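Local coordinates for N-acylethanolamine-hydrolyzing acid amidase beta-subunit (Caenorhabditis elegans, PDB 6DY3), which probably hydrolyses bioactive fatty acid amides such as N-palmitoylethanolamine to free fatty acid and ethanolamine, as part of a heterodimer formed by autocatalytic cleavage, at residues 84-89 against 118-123. Numbering follows the deposited sequence.
Sequences FYTKFK and LFSPSY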
loop_
_atom_site.group_PDB
_atom_site.type_symbol
_atom_site.label_atom_id
_atom_site.label_comp_id
_atom_site.label_asym_id
_atom_site.label_seq_id
_atom_site.Cartn_x
_atom_site.Cartn_y
_atom_site.Cartn_z
ATOM N N PHE B 84 12.039 -2.656 13.520
ATOM C CA PHE B 84 12.055 -4.050 13.088
ATOM C C PHE B 84 11.183 -4.918 13.983
ATOM O O PHE B 84 10.550 -5.867 13.509
ATOM C CB PHE B 84 13.490 -4.575 13.079
ATOM C CG PHE B 84 14.243 -4.268 11.815
ATOM C CD1 PHE B 84 14.993 -5.252 11.184
ATOM C CD2 PHE B 84 14.205 -2.999 11.259
ATOM C CE1 PHE B 84 15.692 -4.976 10.020
ATOM C CE2 PHE B 84 14.901 -2.714 10.090
ATOM C CZ PHE B 84 15.646 -3.704 9.470
ATOM N N TYR B 85 11.139 -4.613 15.281
ATOM C CA TYR B 85 10.369 -5.429 16.213
ATOM C C TYR B 85 8.882 -5.400 15.876
ATOM O O TYR B 85 8.229 -6.446 15.806
ATOM C CB TYR B 85 10.607 -4.948 17.643
ATOM C CG TYR B 85 9.746 -5.630 18.682
ATOM C CD1 TYR B 85 9.985 -6.946 19.056
ATOM C CD2 TYR B 85 8.701 -4.953 19.301
ATOM C CE1 TYR B 85 9.206 -7.574 20.012
ATOM C CE2 TYR B 85 7.915 -5.572 20.259
ATOM C CZ TYR B 85 8.172 -6.883 20.611
ATOM O OH TYR B 85 7.395 -7.505 21.564
ATOM N N THR B 86 8.325 -4.205 15.664
ATOM C CA THR B 86 6.899 -4.108 15.381
ATOM C C THR B 86 6.566 -4.646 13.994
ATOM O O THR B 86 5.486 -5.211 13.793
ATOM C CB THR B 86 6.435 -2.657 15.503
ATOM O OG1 THR B 86 7.069 -1.870 14.491
ATOM C CG2 THR B 86 6.800 -2.093 16.864
ATOM N N LYS B 87 7.477 -4.498 13.030
ATOM C CA LYS B 87 7.229 -5.043 11.699
ATOM C C LYS B 87 7.133 -6.562 11.733
ATOM O O LYS B 87 6.334 -7.156 10.998
ATOM C CB LYS B 87 8.331 -4.600 10.738
ATOM C CG LYS B 87 8.179 -3.170 10.234
ATOM C CD LYS B 87 9.226 -2.852 9.185
ATOM C CE LYS B 87 8.912 -1.568 8.444
ATOM N NZ LYS B 87 9.020 -0.374 9.318
ATOM N N PHE B 88 7.937 -7.212 12.579
ATOM C CA PHE B 88 7.854 -8.661 12.734
ATOM C C PHE B 88 6.665 -9.058 13.599
ATOM O O PHE B 88 6.045 -10.101 13.374
ATOM C CB PHE B 88 9.149 -9.204 13.347
ATOM C CG PHE B 88 10.223 -9.503 12.343
ATOM C CD1 PHE B 88 10.295 -10.751 11.744
ATOM C CD2 PHE B 88 11.171 -8.543 12.011
ATOM C CE1 PHE B 88 11.290 -11.037 10.818
ATOM C CE2 PHE B 88 12.171 -8.814 11.086
ATOM C CZ PHE B 88 12.234 -10.064 10.489
ATOM N N LYS B 89 6.346 -8.243 14.602
ATOM C CA LYS B 89 5.289 -8.596 15.540
ATOM C C LYS B 89 3.921 -8.584 14.866
ATOM O O LYS B 89 3.053 -9.391 15.218
ATOM C CB LYS B 89 5.310 -7.620 16.716
ATOM C CG LYS B 89 4.625 -8.102 17.979
ATOM C CD LYS B 89 5.433 -9.184 18.673
ATOM C CE LYS B 89 4.783 -9.614 19.981
ATOM N NZ LYS B 89 5.574 -10.675 20.664
ATOM N N LEU B 118 0.559 -3.061 18.976
ATOM C CA LEU B 118 1.801 -2.798 18.260
ATOM C C LEU B 118 1.546 -2.775 16.760
ATOM O O LEU B 118 1.024 -3.736 16.188
ATOM C CB LEU B 118 2.859 -3.848 18.608
ATOM C CG LEU B 118 3.631 -3.655 19.916
ATOM C CD1 LEU B 118 4.570 -4.823 20.130
ATOM C CD2 LEU B 118 4.411 -2.343 19.938
ATOM N N PHE B 119 1.909 -1.666 16.124
ATOM C CA PHE B 119 1.783 -1.547 14.683
ATOM C C PHE B 119 2.850 -0.588 14.185
ATOM O O PHE B 119 3.137 0.425 14.830
ATOM C CB PHE B 119 0.393 -1.061 14.275
ATOM C CG PHE B 119 0.055 -1.353 12.851
ATOM C CD1 PHE B 119 -0.459 -2.588 12.490
ATOM C CD2 PHE B 119 0.261 -0.398 11.867
ATOM C CE1 PHE B 119 -0.766 -2.865 11.170
ATOM C CE2 PHE B 119 -0.043 -0.664 10.539
ATOM C CZ PHE B 119 -0.556 -1.896 10.187
ATOM N N SER B 120 3.444 -0.925 13.050
ATOM C CA SER B 120 4.527 -0.121 12.518
ATOM C C SER B 120 4.021 1.294 12.244
ATOM O O SER B 120 2.916 1.456 11.701
ATOM C CB SER B 120 5.070 -0.753 11.239
ATOM O OG SER B 120 6.262 -0.115 10.813
ATOM N N PRO B 121 4.766 2.335 12.622
ATOM C CA PRO B 121 4.293 3.700 12.359
ATOM C C PRO B 121 4.029 3.903 10.876
ATOM O O PRO B 121 4.822 3.505 10.021
ATOM C CB PRO B 121 5.442 4.578 12.867
ATOM C CG PRO B 121 6.133 3.744 13.875
ATOM C CD PRO B 121 6.032 2.336 13.369
ATOM N N SER B 122 2.891 4.511 10.573
ATOM C CA SER B 122 2.445 4.631 9.195
ATOM C C SER B 122 1.208 5.519 9.178
ATOM O O SER B 122 0.676 5.901 10.223
ATOM C CB SER B 122 2.148 3.256 8.591
ATOM O OG SER B 122 1.238 2.546 9.408
ATOM N N TYR B 123 0.763 5.845 7.971
ATOM C CA TYR B 123 -0.510 6.514 7.752
ATOM C C TYR B 123 -1.396 5.577 6.953
ATOM O O TYR B 123 -1.031 5.169 5.846
ATOM C CB TYR B 123 -0.331 7.828 6.999
ATOM C CG TYR B 123 0.431 8.892 7.751
ATOM C CD1 TYR B 123 -0.130 9.530 8.852
ATOM C CD2 TYR B 123 1.700 9.287 7.339
ATOM C CE1 TYR B 123 0.558 10.516 9.530
ATOM C CE2 TYR B 123 2.392 10.275 8.011
ATOM C CZ TYR B 123 1.817 10.884 9.104
ATOM O OH TYR B 123 2.507 11.867 9.772
HETATM O O HOH W 1 3.501 -3.809 12.518
HETATM O O HOH W 2 8.191 0.020 12.315
#
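The extended run 118-121, which leads into the strand beginning at Ser122, passes the last turn of helix 76-89 with CA of Thr86 5.5 Å from CA of Ser120. Water joins the two backbones: one molecule donates to Thr86 O, 2.7 Å away, and accepts from Ser120 N. Thr86 directs its CB at the loop, and its two branches go to different partners. CG2 lies 3.9 Å from Leu118 CD2, whereas OG1, in the crowded position between backbone N and carbonyl carbon (chi1 65°), turns back to bond Glu83 O and still rests 3.7 Å from Ser120 CA. A second water accepts from Lys87 NZ and from Ser120 OG and also binds Thr86 OG1, so three polar side chains share it. The bend at the end of the Lys87 chain (chi4 67°) brings NZ 3.1 Å from Ser120 OG; weak, long ion pairs to Glu83 and to Asp100 of the alpha-subunit would partly balance its positive charge. At the outer side Leu118 makes the apolar contacts: CD1 lies 3.4 Å from Tyr85 CE2, oblique to the ring, and also touches Lys89 CG. Phe119 directs its CB away from the helix, and its ring meets that of Phe95 edge-to-face. The contact thus joins the helix end to the entry of strand 122-127, which lies between strands 64-70 and 134-139 in an antiparallel sheet of this Ntn-hydrolase fold, while helix 92-102 packs on Phe119 and Ser120.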